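Local coordinates for Tat (Twin-arginine translocation) pathway signal sequence containing protein (Mycobacterium tuberculosis, PDB 5IMU) that is of unknown function, is probably exported by the twin-arginine pathway, and in this fragment joins an alpha/beta/alpha sandwich to a helix bundle, at residues R16-V21 / A88-E93; S32-L37 / D81-V86; T44-D49 / A63-L68; V59-N64 / T109-A114. All blocks are in the same frame, centred on the assembly; numbering follows the deposited sequence.

Overall arrangement
Three of the contacts meet on one four-stranded mixed sheet, ordered 65-67, 44-48, 33-37, 88-92. Interaction 1 lays helix 6-27 against the outermost strand 88-92, interaction 2 sets the end of helix 79-83 against strand 33-37, and interaction 3 pairs strands 44-48 and 65-67. The centres of interactions 1 and 2 lie about 9 Å apart, those of 2 and 3 about 8 Å; backbone pairing of strand 33-37 with both neighbours links all three. Interaction 4 joins the loop before strand 65-67 to helix 111-115, its centre about 9 Å from that of interaction 3. Interactions 3 and 4 share Ala63 and Asn64, and Asn64 brings both to the bound potassium ion.

Interaction 1: residues R16-V21 / A88-E93; sequences RLQRIV and AVAAHE
Gln18 OE1 accepts a hydrogen bond of 2.7 Å from water 1, which in turn accepts one of 2.9 Å from Ala91 N. The other end of the same carboxamide reaches the carbonyl of that residue: Gln18 NE2 donates to Ala91 O at 3.3 Å, a weak bond although fairly straight (166° at the hydrogen), and NE2 has a second partner in Asp22 OD1. A bend at chi2 (64°) turns Gln18 CD toward the strand; Gln18 OE1 lies 3.4 Å from Ala90 CB. Amide and carbonyl of Ala91 are thus both engaged by one side chain, directly or through water. Two aliphatic residues flank this polar bridge. Leu17 extends CD1 to the methyl of Ala88, 3.6 Å from its CB, while Val21 divides its branches: CG2 lies 4.0 Å from Ala90 CB, and CG1 is 3.6 Å from His92 CB. The small Ala90 lets the helix come close, the axes of the two segments approaching to 7.4 Å at a crossing angle of -28°. Backbone bonds from Ala90 to Ala35 and from His92 to Trp33 tie the strand to its sheet neighbour, whereas Gln14 of the helix bonds Val89 O. A helix lying across one face of the sheet, as helix 6-27 does here, is the outer layer of an alpha/beta/alpha sandwich.

Interaction 2: residues S32-L37 / D81-V86; sequences SWAAGL and DLLGAV
Strand 33-37 runs extended across the end of helix 79-83, the chain turning at Gly84 with a positive phi of 68° and then returning toward the strand to bring the CA of Val86 within 5.3 Å of the CA of Leu37. Helix 79-83 covers the sheet face turned away from helix 6-27, consistent with the second layer of the alpha/beta/alpha sandwich: Ala34 and the bare side of Gly36 face Leu83 and Val86, while Ala35 and Leu37 direct their CB atoms to the other face of the sheet, where they touch helix 6-27. Contact is apolar, with no hydrogen bond crossing it. Leu83 supplies the main wedge. Its CG stands anti to the carbonyl carbon (chi1 -79°), pointing the branch at the strand; of its methyls, CD1 lies 3.9 Å from Ala34 CB and 3.8 Å from Ala35 O, and CD2 sits 3.7 Å from Gly36 N. Beyond the strand backbone, Leu83 also touches Leu45, so its side chain spans two neighbouring strands. Val86 fills the place beside Gly36, its CG1 3.9 Å from Gly36 C. With no side chain on Gly36, Val86 CG1 and Leu83 CD2 come right up to its backbone. The turn itself is held by polar bonds directed elsewhere: Gly84 N donates to Asp81 O, and Arg38 NH1 bonds the carbonyls of both Leu83 and Ala85. At the far end, Leu37 O rests 3.2 Å from Val86 CB.

Interaction 3: residues T44-D49 / A63-L68; sequences TLLVTD and ANVTLL. With K (potassium ion), chain B.
Thr66 OG1, at 2.8 Å, and Asn64 O, at 2.9 Å, bind the potassium ion together with water 4, while Thr44 lines the site from the neighbouring strand, its O a long 3.5 Å from the ion. Thr66 turns its hydroxyl to the metal by placing OG1 anti to its own carbonyl carbon (chi1 -62°). Asn64 O is gripped a second time, by water 2, which accepts a bond of 2.7 Å from Thr44 OG1; that hydroxyl is also bonded by Arg16 NH1. Backbone pairing fixes Thr66 behind the metal. Its N donates to Thr44 O at 2.7 Å, and its O accepts from Leu46 N at 3.0 Å, so the two bonds straddle Leu45 as in a parallel bridge. The short, weakly bonded strand 65-67 is one of the two outermost strands of the mixed sheet, its axis turned 54° from that of 44-48. Further along, water 3 links the strands where direct bonds cease, taking a bond from Leu68 N and giving one to Leu46 O. Leu68 reaches back over this end: it crosses Leu45 at about a right angle, CD2 to CD2 3.9 Å, and presses CD1 against Val47 CG1 at 3.6 Å. Leu83 of helix 79-83 also touches Val47.

Interaction 4: residues V59-N64 / T109-A114; sequences VRLPAN and TGDRSA. With K (potassium ion), chain B.
Leu61 and Asp111 lead a loop-to-helix contact in which residues 59-64, on the way from strand 44-48 to strand 65-67, hold the start of helix 111-115. Both backbone polar atoms of Leu61 are used. Its N donates to Asp111 OD2 at 2.9 Å, nearly straight (163° at the hydrogen) though it comes from above the carboxylate plane, and its O accepts from Gly110 N at 2.9 Å. Gly110 occupies the N-cap position and lies hard against the loop, its CA 3.3 Å from Pro62 O in a CA-H...O contact. Arg60, bent at chi2 and chi3, stacks its guanidinium on the carboxylate with the planes 12° apart. Asp111 OD2 stands 3.0 Å above the centre of that group and 3.2 Å from Arg60 NH1; this salt bridge is one of charge, since no N-H points at the oxygen. Asp111 OD1 has its own partner in Arg115 NE, and these positive neighbours, with the helix start, would probably favour the charged carboxylate. Apolar packing adds Leu61 CD1 on Ala114 CB at 3.7 Å. Water 5 bridges Ser113 OG and Asn64 N, next to the potassium ligand Asn64 O. Behind the loop, Pro62 packs on Ile20 and Val24 of helix 6-27, while Leu61 meets Leu46 of strand 44-48 and Ala114 lies against Val65 and Leu67 of strand 65-67.

Interaction 1: residues R16-V21 / A88-E93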
loop_
_atom_site.group_PDB
_atom_site.type_symbol
_atom_site.label_atom_id
_atom_site.label_comp_id
_atom_site.label_asym_id
_atom_site.label_seq_id
_atom_site.Cartn_x
_atom_site.Cartn_y
_atom_site.Cartn_z
ATOM N N ARG A 16 0.938 -21.000 6.267
ATOM C CA ARG A 16 1.021 -20.251 5.018
ATOM C C ARG A 16 0.665 -18.785 5.231
ATOM O O ARG A 16 1.329 -17.890 4.692
ATOM C CB ARG A 16 0.103 -20.882 3.974
ATOM C CG ARG A 16 0.006 -20.087 2.692
ATOM C CD ARG A 16 -1.074 -20.634 1.780
ATOM N NE ARG A 16 -1.289 -19.770 0.625
ATOM C CZ ARG A 16 -2.200 -18.803 0.576
ATOM N NH1 ARG A 16 -2.989 -18.575 1.619
ATOM N NH2 ARG A 16 -2.325 -18.065 -0.519
ATOM N N LEU A 17 -0.379 -18.519 6.020
ATOM C CA LEU A 17 -0.753 -17.138 6.306
ATOM C C LEU A 17 0.343 -16.416 7.076
ATOM O O LEU A 17 0.626 -15.242 6.813
ATOM C CB LEU A 17 -2.065 -17.094 7.090
ATOM C CG LEU A 17 -3.358 -17.384 6.327
ATOM C CD1 LEU A 17 -4.556 -17.281 7.257
ATOM C CD2 LEU A 17 -3.511 -16.436 5.152
ATOM N N GLN A 18 0.972 -17.099 8.036
ATOM C CA GLN A 18 2.000 -16.444 8.839
ATOM C C GLN A 18 3.227 -16.105 8.001
ATOM O O GLN A 18 3.841 -15.050 8.193
ATOM C CB GLN A 18 2.385 -17.322 10.029
ATOM C CG GLN A 18 3.156 -16.573 11.107
ATOM C CD GLN A 18 2.331 -15.474 11.754
ATOM O OE1 GLN A 18 1.370 -15.746 12.472
ATOM N NE2 GLN A 18 2.690 -14.222 11.483
ATOM N N ARG A 19 3.604 -16.987 7.069
ATOM C CA ARG A 19 4.730 -16.682 6.190
ATOM C C ARG A 19 4.424 -15.483 5.301
ATOM O O ARG A 19 5.315 -14.677 5.007
ATOM C CB ARG A 19 5.094 -17.897 5.335
ATOM C CG ARG A 19 5.692 -19.057 6.113
ATOM C CD ARG A 19 6.326 -20.085 5.181
ATOM N NE ARG A 19 5.368 -20.658 4.238
ATOM C CZ ARG A 19 4.625 -21.731 4.490
ATOM N NH1 ARG A 19 4.727 -22.351 5.656
ATOM N NH2 ARG A 19 3.778 -22.184 3.576
ATOM N N ILE A 20 3.171 -15.346 4.863
ATOM C CA ILE A 20 2.785 -14.190 4.058
ATOM C C ILE A 20 2.890 -12.910 4.880
ATOM O O ILE A 20 3.420 -11.895 4.413
ATOM C CB ILE A 20 1.369 -14.385 3.488
ATOM C CG1 ILE A 20 1.388 -15.425 2.365
ATOM C CG2 ILE A 20 0.801 -13.064 2.984
ATOM C CD1 ILE A 20 0.027 -15.726 1.793
ATOM N N VAL A 21 2.394 -12.940 6.120
ATOM C CA VAL A 21 2.491 -11.772 6.994
ATOM C C VAL A 21 3.950 -11.423 7.258
ATOM O O VAL A 21 4.367 -10.265 7.125
ATOM C CB VAL A 21 1.732 -12.017 8.310
ATOM C CG1 VAL A 21 2.054 -10.923 9.312
ATOM C CG2 VAL A 21 0.239 -12.077 8.062
ATOM N N ALA A 88 -9.240 -17.960 9.016
ATOM C CA ALA A 88 -7.936 -18.113 9.652
ATOM C C ALA A 88 -7.232 -16.766 9.611
ATOM O O ALA A 88 -7.393 -16.004 8.654
ATOM C CB ALA A 88 -7.085 -19.190 8.966
ATOM N N VAL A 89 -6.461 -16.473 10.659
ATOM C CA VAL A 89 -5.847 -15.163 10.848
ATOM C C VAL A 89 -4.391 -15.328 11.270
ATOM O O VAL A 89 -4.065 -16.195 12.088
ATOM C CB VAL A 89 -6.597 -14.322 11.906
ATOM C CG1 VAL A 89 -5.954 -12.947 12.055
ATOM C CG2 VAL A 89 -8.062 -14.188 11.557
ATOM N N ALA A 90 -3.520 -14.487 10.709
ATOM C CA ALA A 90 -2.162 -14.281 11.200
ATOM C C ALA A 90 -1.876 -12.785 11.205
ATOM O O ALA A 90 -2.460 -12.028 10.424
ATOM C CB ALA A 90 -1.118 -15.017 10.344
ATOM N N ALA A 91 -0.976 -12.356 12.090
ATOM C CA ALA A 91 -0.720 -10.931 12.243
ATOM C C ALA A 91 0.714 -10.682 12.690
ATOM O O ALA A 91 1.451 -11.598 13.066
ATOM C CB ALA A 91 -1.704 -10.294 13.232
ATOM N N HIS A 92 1.095 -9.407 12.634
ATOM C CA HIS A 92 2.383 -8.904 13.089
ATOM C C HIS A 92 2.136 -7.575 13.782
ATOM O O HIS A 92 1.514 -6.683 13.200
ATOM C CB HIS A 92 3.354 -8.724 11.912
ATOM C CG HIS A 92 4.520 -7.828 12.207
ATOM N ND1 HIS A 92 5.708 -8.296 12.726
ATOM C CD2 HIS A 92 4.685 -6.495 12.036
ATOM C CE1 HIS A 92 6.552 -7.290 12.868
ATOM N NE2 HIS A 92 5.955 -6.185 12.458
ATOM N N GLU A 93 2.592 -7.449 15.023
ATOM C CA GLU A 93 2.477 -6.190 15.742
ATOM C C GLU A 93 3.679 -5.315 15.419
ATOM O O GLU A 93 4.808 -5.806 15.327
ATOM C CB GLU A 93 2.380 -6.421 17.252
ATOM C CG GLU A 93 2.140 -5.149 18.068
ATOM C CD GLU A 93 0.779 -4.514 17.811
ATOM O OE1 GLU A 93 -0.109 -5.190 17.251
ATOM O OE2 GLU A 93 0.597 -3.333 18.176
HETATM O O HOH W 1 -0.102 -14.211 14.197
#

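Interaction 2: residues S32-L37 / D81-V86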
loop_
_atom_site.group_PDB
_atom_site.type_symbol
_atom_site.label_atom_id
_atom_site.label_comp_id
_atom_site.label_asym_id
_atom_site.label_seq_id
_atom_site.Cartn_x
_atom_site.Cartn_y
_atom_site.Cartn_z
ATOM N N SER A 32 1.800 -2.458 11.735
ATOM C CA SER A 32 1.123 -3.725 11.985
ATOM C C SER A 32 0.532 -4.288 10.699
ATOM O O SER A 32 0.042 -3.543 9.846
ATOM C CB SER A 32 0.020 -3.547 13.031
ATOM O OG SER A 32 0.572 -3.255 14.302
ATOM N N TRP A 33 0.581 -5.615 10.569
ATOM C CA TRP A 33 0.075 -6.321 9.401
ATOM C C TRP A 33 -0.829 -7.464 9.838
ATOM O O TRP A 33 -0.720 -7.969 10.958
ATOM C CB TRP A 33 1.213 -6.907 8.547
ATOM C CG TRP A 33 2.184 -5.911 7.983
ATOM C CD1 TRP A 33 3.340 -5.474 8.563
ATOM C CD2 TRP A 33 2.105 -5.262 6.708
ATOM N NE1 TRP A 33 3.977 -4.580 7.736
ATOM C CE2 TRP A 33 3.239 -4.434 6.590
ATOM C CE3 TRP A 33 1.182 -5.296 5.657
ATOM C CZ2 TRP A 33 3.474 -3.646 5.465
ATOM C CZ3 TRP A 33 1.418 -4.512 4.541
ATOM C CH2 TRP A 33 2.555 -3.700 4.454
ATOM N N ALA A 34 -1.709 -7.884 8.930
ATOM C CA ALA A 34 -2.517 -9.076 9.145
ATOM C C ALA A 34 -2.914 -9.668 7.801
ATOM O O ALA A 34 -3.068 -8.949 6.810
ATOM C CB ALA A 34 -3.771 -8.779 9.974
ATOM N N ALA A 35 -3.080 -10.988 7.779
ATOM C CA ALA A 35 -3.574 -11.698 6.609
ATOM C C ALA A 35 -4.598 -12.737 7.039
ATOM O O ALA A 35 -4.474 -13.352 8.101
ATOM C CB ALA A 35 -2.443 -12.373 5.826
ATOM N N GLY A 36 -5.608 -12.929 6.204
ATOM C CA GLY A 36 -6.686 -13.848 6.521
ATOM C C GLY A 36 -7.182 -14.558 5.281
ATOM O O GLY A 36 -7.094 -14.042 4.165
ATOM N N LEU A 37 -7.706 -15.761 5.492
ATOM C CA LEU A 37 -8.276 -16.577 4.426
ATOM C C LEU A 37 -9.794 -16.442 4.463
ATOM O O LEU A 37 -10.418 -16.709 5.495
ATOM C CB LEU A 37 -7.872 -18.043 4.575
ATOM C CG LEU A 37 -8.305 -18.967 3.432
ATOM C CD1 LEU A 37 -7.570 -18.610 2.145
ATOM C CD2 LEU A 37 -8.092 -20.432 3.787
ATOM N N ASP A 81 -9.819 -6.012 12.820
ATOM C CA ASP A 81 -11.079 -5.467 12.317
ATOM C C ASP A 81 -11.048 -5.300 10.802
ATOM O O ASP A 81 -12.054 -5.547 10.123
ATOM C CB ASP A 81 -11.381 -4.123 12.983
ATOM C CG ASP A 81 -11.765 -4.262 14.445
ATOM O OD1 ASP A 81 -12.043 -3.226 15.086
ATOM O OD2 ASP A 81 -11.790 -5.402 14.953
ATOM N N LEU A 82 -9.903 -4.881 10.252
ATOM C CA LEU A 82 -9.820 -4.624 8.816
ATOM C C LEU A 82 -9.962 -5.902 7.998
ATOM O O LEU A 82 -10.441 -5.855 6.861
ATOM C CB LEU A 82 -8.500 -3.923 8.481
ATOM C CG LEU A 82 -8.381 -2.457 8.900
ATOM C CD1 LEU A 82 -6.977 -1.936 8.632
ATOM C CD2 LEU A 82 -9.414 -1.612 8.169
ATOM N N LEU A 83 -9.560 -7.049 8.556
ATOM C CA LEU A 83 -9.686 -8.307 7.826
ATOM C C LEU A 83 -11.141 -8.680 7.577
ATOM O O LEU A 83 -11.445 -9.361 6.592
ATOM C CB LEU A 83 -8.988 -9.438 8.584
ATOM C CG LEU A 83 -7.469 -9.567 8.489
ATOM C CD1 LEU A 83 -7.008 -10.779 9.279
ATOM C CD2 LEU A 83 -7.036 -9.675 7.038
ATOM N N GLY A 84 -12.047 -8.254 8.455
ATOM C CA GLY A 84 -13.429 -8.665 8.311
ATOM C C GLY A 84 -13.596 -10.151 8.584
ATOM O O GLY A 84 -12.916 -10.742 9.428
ATOM N N ALA A 85 -14.509 -10.768 7.835
ATOM C CA ALA A 85 -14.868 -12.165 8.048
ATOM C C ALA A 85 -13.879 -13.083 7.337
ATOM O O ALA A 85 -13.772 -13.057 6.106
ATOM C CB ALA A 85 -16.291 -12.423 7.556
ATOM N N VAL A 86 -13.164 -13.899 8.113
ATOM C CA VAL A 86 -12.188 -14.851 7.596
ATOM C C VAL A 86 -12.278 -16.124 8.428
ATOM O O VAL A 86 -12.919 -16.160 9.480
ATOM C CB VAL A 86 -10.749 -14.292 7.625
ATOM C CG1 VAL A 86 -10.580 -13.182 6.599
ATOM C CG2 VAL A 86 -10.419 -13.781 9.011
#

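Interaction 3: residues T44-D49 / A63-L68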
loop_
_atom_site.group_PDB
_atom_site.type_symbol
_atom_site.label_atom_id
_atom_site.label_comp_id
_atom_site.label_asym_id
_atom_site.label_seq_id
_atom_site.Cartn_x
_atom_site.Cartn_y
_atom_site.Cartn_z
ATOM N N THR A 44 -6.901 -14.777 -0.182
ATOM C CA THR A 44 -6.065 -14.373 0.945
ATOM C C THR A 44 -6.013 -12.849 0.981
ATOM O O THR A 44 -5.475 -12.216 0.066
ATOM C CB THR A 44 -4.661 -14.962 0.831
ATOM O OG1 THR A 44 -4.741 -16.393 0.781
ATOM C CG2 THR A 44 -3.813 -14.549 2.025
ATOM N N LEU A 45 -6.568 -12.265 2.038
ATOM C CA LEU A 45 -6.640 -10.820 2.203
ATOM C C LEU A 45 -5.483 -10.345 3.072
ATOM O O LEU A 45 -5.215 -10.936 4.122
ATOM C CB LEU A 45 -7.975 -10.418 2.834
ATOM C CG LEU A 45 -8.203 -8.937 3.131
ATOM C CD1 LEU A 45 -8.282 -8.135 1.842
ATOM C CD2 LEU A 45 -9.462 -8.756 3.961
ATOM N N LEU A 46 -4.806 -9.282 2.638
ATOM C CA LEU A 46 -3.657 -8.728 3.345
ATOM C C LEU A 46 -3.903 -7.256 3.646
ATOM O O LEU A 46 -4.305 -6.496 2.757
ATOM C CB LEU A 46 -2.376 -8.885 2.522
ATOM C CG LEU A 46 -1.113 -8.277 3.135
ATOM C CD1 LEU A 46 -0.768 -8.942 4.458
ATOM C CD2 LEU A 46 0.046 -8.375 2.167
ATOM N N VAL A 47 -3.660 -6.853 4.895
ATOM C CA VAL A 47 -3.934 -5.489 5.333
ATOM C C VAL A 47 -2.809 -4.978 6.224
ATOM O O VAL A 47 -2.075 -5.749 6.849
ATOM C CB VAL A 47 -5.273 -5.375 6.098
ATOM C CG1 VAL A 47 -6.435 -5.890 5.259
ATOM C CG2 VAL A 47 -5.193 -6.111 7.431
ATOM N N THR A 48 -2.678 -3.653 6.257
ATOM C CA THR A 48 -2.050 -2.922 7.345
ATOM C C THR A 48 -3.002 -1.802 7.744
ATOM O O THR A 48 -3.860 -1.390 6.959
ATOM C CB THR A 48 -0.682 -2.341 6.954
ATOM O OG1 THR A 48 -0.173 -1.544 8.033
ATOM C CG2 THR A 48 -0.808 -1.471 5.711
ATOM N N ASP A 49 -2.863 -1.316 8.975
ATOM C CA ASP A 49 -3.715 -0.236 9.455
ATOM C C ASP A 49 -3.092 1.139 9.242
ATOM O O ASP A 49 -3.550 2.118 9.844
ATOM C CB ASP A 49 -4.067 -0.447 10.931
ATOM C CG ASP A 49 -2.851 -0.413 11.843
ATOM O OD1 ASP A 49 -1.707 -0.400 11.340
ATOM O OD2 ASP A 49 -3.045 -0.399 13.077
ATOM N N ALA A 63 2.775 -13.506 -3.780
ATOM C CA ALA A 63 1.877 -13.924 -4.846
ATOM C C ALA A 63 0.481 -14.220 -4.307
ATOM O O ALA A 63 0.317 -14.711 -3.187
ATOM C CB ALA A 63 2.445 -15.160 -5.549
ATOM N N ASN A 64 -0.527 -13.884 -5.115
ATOM C CA ASN A 64 -1.910 -14.311 -4.915
ATOM C C ASN A 64 -2.542 -13.736 -3.650
ATOM O O ASN A 64 -3.359 -14.401 -3.010
ATOM C CB ASN A 64 -2.024 -15.840 -4.896
ATOM C CG ASN A 64 -1.242 -16.497 -6.013
ATOM O OD1 ASN A 64 -0.531 -17.478 -5.794
ATOM N ND2 ASN A 64 -1.364 -15.957 -7.218
ATOM N N VAL A 65 -2.202 -12.511 -3.270
ATOM C CA VAL A 65 -2.897 -11.853 -2.168
ATOM C C VAL A 65 -3.886 -10.848 -2.743
ATOM O O VAL A 65 -3.706 -10.317 -3.845
ATOM C CB VAL A 65 -1.930 -11.171 -1.173
ATOM C CG1 VAL A 65 -0.971 -12.190 -0.576
ATOM C CG2 VAL A 65 -1.176 -10.026 -1.837
ATOM N N THR A 66 -4.947 -10.593 -1.985
ATOM C CA THR A 66 -5.988 -9.646 -2.351
ATOM C C THR A 66 -6.001 -8.517 -1.331
ATOM O O THR A 66 -5.743 -8.744 -0.144
ATOM C CB THR A 66 -7.360 -10.336 -2.410
ATOM O OG1 THR A 66 -7.334 -11.360 -3.412
ATOM C CG2 THR A 66 -8.462 -9.348 -2.747
ATOM N N LEU A 67 -6.283 -7.304 -1.792
ATOM C CA LEU A 67 -6.263 -6.124 -0.945
ATOM C C LEU A 67 -7.676 -5.603 -0.720
ATOM O O LEU A 67 -8.596 -5.875 -1.497
ATOM C CB LEU A 67 -5.399 -5.023 -1.573
ATOM C CG LEU A 67 -3.977 -5.430 -1.964
ATOM C CD1 LEU A 67 -3.266 -4.287 -2.675
ATOM C CD2 LEU A 67 -3.187 -5.884 -0.746
ATOM N N LEU A 68 -7.841 -4.850 0.365
ATOM C CA LEU A 68 -9.092 -4.139 0.586
ATOM C C LEU A 68 -9.307 -3.117 -0.521
ATOM O O LEU A 68 -8.367 -2.454 -0.969
ATOM C CB LEU A 68 -9.087 -3.436 1.947
ATOM C CG LEU A 68 -9.119 -4.269 3.229
ATOM C CD1 LEU A 68 -8.925 -3.364 4.438
ATOM C CD2 LEU A 68 -10.424 -5.042 3.342
HETATM K K K B . -6.246 -13.876 -2.898
HETATM O O HOH W 2 -4.621 -16.939 -1.859
HETATM O O HOH W 3 -5.701 -4.129 2.058
HETATM O O HOH W 4 -7.379 -15.462 -5.131
#

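Interaction 4: residues V59-N64 / T109-A114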
loop_
_atom_site.group_PDB
_atom_site.type_symbol
_atom_site.label_atom_id
_atom_site.label_comp_id
_atom_site.label_asym_id
_atom_site.label_seq_id
_atom_site.Cartn_x
_atom_site.Cartn_y
_atom_site.Cartn_z
ATOM N N VAL A 59 6.846 -1.744 -0.120
ATOM C CA VAL A 59 6.612 -3.120 0.304
ATOM C C VAL A 59 6.167 -3.921 -0.911
ATOM O O VAL A 59 5.159 -3.591 -1.545
ATOM C CB VAL A 59 5.565 -3.195 1.425
ATOM C CG1 VAL A 59 5.221 -4.650 1.733
ATOM C CG2 VAL A 59 6.075 -2.490 2.668
ATOM N N ARG A 60 6.925 -4.966 -1.241
ATOM C CA ARG A 60 6.556 -5.887 -2.306
ATOM C C ARG A 60 5.684 -7.001 -1.739
ATOM O O ARG A 60 5.929 -7.494 -0.635
ATOM C CB ARG A 60 7.802 -6.473 -2.976
ATOM C CG ARG A 60 8.793 -5.424 -3.452
ATOM C CD ARG A 60 8.184 -4.555 -4.538
ATOM N NE ARG A 60 8.082 -5.264 -5.810
ATOM C CZ ARG A 60 7.258 -4.918 -6.794
ATOM N NH1 ARG A 60 6.453 -3.874 -6.650
ATOM N NH2 ARG A 60 7.233 -5.619 -7.919
ATOM N N LEU A 61 4.646 -7.397 -2.515
ATOM C CA LEU A 61 3.596 -8.282 -2.026
ATOM C C LEU A 61 3.818 -9.719 -2.478
ATOM O O LEU A 61 4.244 -9.956 -3.615
ATOM C CB LEU A 61 2.228 -7.806 -2.517
ATOM C CG LEU A 61 1.794 -6.451 -1.961
ATOM C CD1 LEU A 61 0.544 -5.947 -2.662
ATOM C CD2 LEU A 61 1.567 -6.542 -0.465
ATOM N N PRO A 62 3.535 -10.684 -1.603
ATOM C CA PRO A 62 3.581 -12.091 -2.012
ATOM C C PRO A 62 2.544 -12.399 -3.080
ATOM O O PRO A 62 1.567 -11.671 -3.277
ATOM C CB PRO A 62 3.282 -12.852 -0.713
ATOM C CG PRO A 62 3.670 -11.914 0.370
ATOM C CD PRO A 62 3.355 -10.539 -0.148
ATOM N N ALA A 63 2.775 -13.506 -3.780
ATOM C CA ALA A 63 1.877 -13.924 -4.846
ATOM C C ALA A 63 0.481 -14.220 -4.307
ATOM O O ALA A 63 0.317 -14.711 -3.187
ATOM C CB ALA A 63 2.445 -15.160 -5.549
ATOM N N ASN A 64 -0.527 -13.884 -5.115
ATOM C CA ASN A 64 -1.910 -14.311 -4.915
ATOM C C ASN A 64 -2.542 -13.736 -3.650
ATOM O O ASN A 64 -3.359 -14.401 -3.010
ATOM C CB ASN A 64 -2.024 -15.840 -4.896
ATOM C CG ASN A 64 -1.242 -16.497 -6.013
ATOM O OD1 ASN A 64 -0.531 -17.478 -5.794
ATOM N ND2 ASN A 64 -1.364 -15.957 -7.218
ATOM N N THR A 109 5.872 -11.709 -5.919
ATOM C CA THR A 109 5.432 -11.494 -7.291
ATOM C C THR A 109 4.001 -10.979 -7.383
ATOM O O THR A 109 3.433 -10.958 -8.480
ATOM C CB THR A 109 5.554 -12.790 -8.095
ATOM O OG1 THR A 109 4.673 -13.777 -7.544
ATOM C CG2 THR A 109 6.972 -13.317 -8.040
ATOM N N GLY A 110 3.404 -10.566 -6.271
ATOM C CA GLY A 110 1.984 -10.297 -6.272
ATOM C C GLY A 110 1.551 -8.857 -6.423
ATOM O O GLY A 110 0.351 -8.585 -6.329
ATOM N N ASP A 111 2.471 -7.922 -6.673
ATOM C CA ASP A 111 2.099 -6.508 -6.676
ATOM C C ASP A 111 1.205 -6.154 -7.859
ATOM O O ASP A 111 0.234 -5.407 -7.701
ATOM C CB ASP A 111 3.350 -5.629 -6.671
ATOM C CG ASP A 111 4.017 -5.577 -5.311
ATOM O OD1 ASP A 111 3.524 -4.841 -4.431
ATOM O OD2 ASP A 111 5.028 -6.282 -5.122
ATOM N N ARG A 112 1.515 -6.673 -9.049
ATOM C CA ARG A 112 0.760 -6.284 -10.238
ATOM C C ARG A 112 -0.709 -6.675 -10.115
ATOM O O ARG A 112 -1.602 -5.853 -10.349
ATOM C CB ARG A 112 1.376 -6.913 -11.487
ATOM C CG ARG A 112 0.703 -6.467 -12.775
ATOM C CD ARG A 112 1.204 -7.258 -13.975
ATOM N NE ARG A 112 2.660 -7.347 -13.993
ATOM C CZ ARG A 112 3.456 -6.470 -14.596
ATOM N NH1 ARG A 112 2.939 -5.433 -15.238
ATOM N NH2 ARG A 112 4.772 -6.629 -14.557
ATOM N N SER A 113 -0.979 -7.927 -9.744
ATOM C CA SER A 113 -2.363 -8.378 -9.648
ATOM C C SER A 113 -3.073 -7.749 -8.454
ATOM O O SER A 113 -4.244 -7.365 -8.555
ATOM C CB SER A 113 -2.419 -9.903 -9.564
ATOM O OG SER A 113 -1.609 -10.392 -8.507
ATOM N N ALA A 114 -2.382 -7.628 -7.319
ATOM C CA ALA A 114 -3.032 -7.124 -6.112
ATOM C C ALA A 114 -3.421 -5.658 -6.253
ATOM O O ALA A 114 -4.483 -5.245 -5.771
ATOM C CB ALA A 114 -2.121 -7.317 -4.900
HETATM K K K B . -6.246 -13.876 -2.898
HETATM O O HOH W 5 -0.043 -12.813 -7.956
HETATM O O HOH W 4 -7.379 -15.462 -5.131
#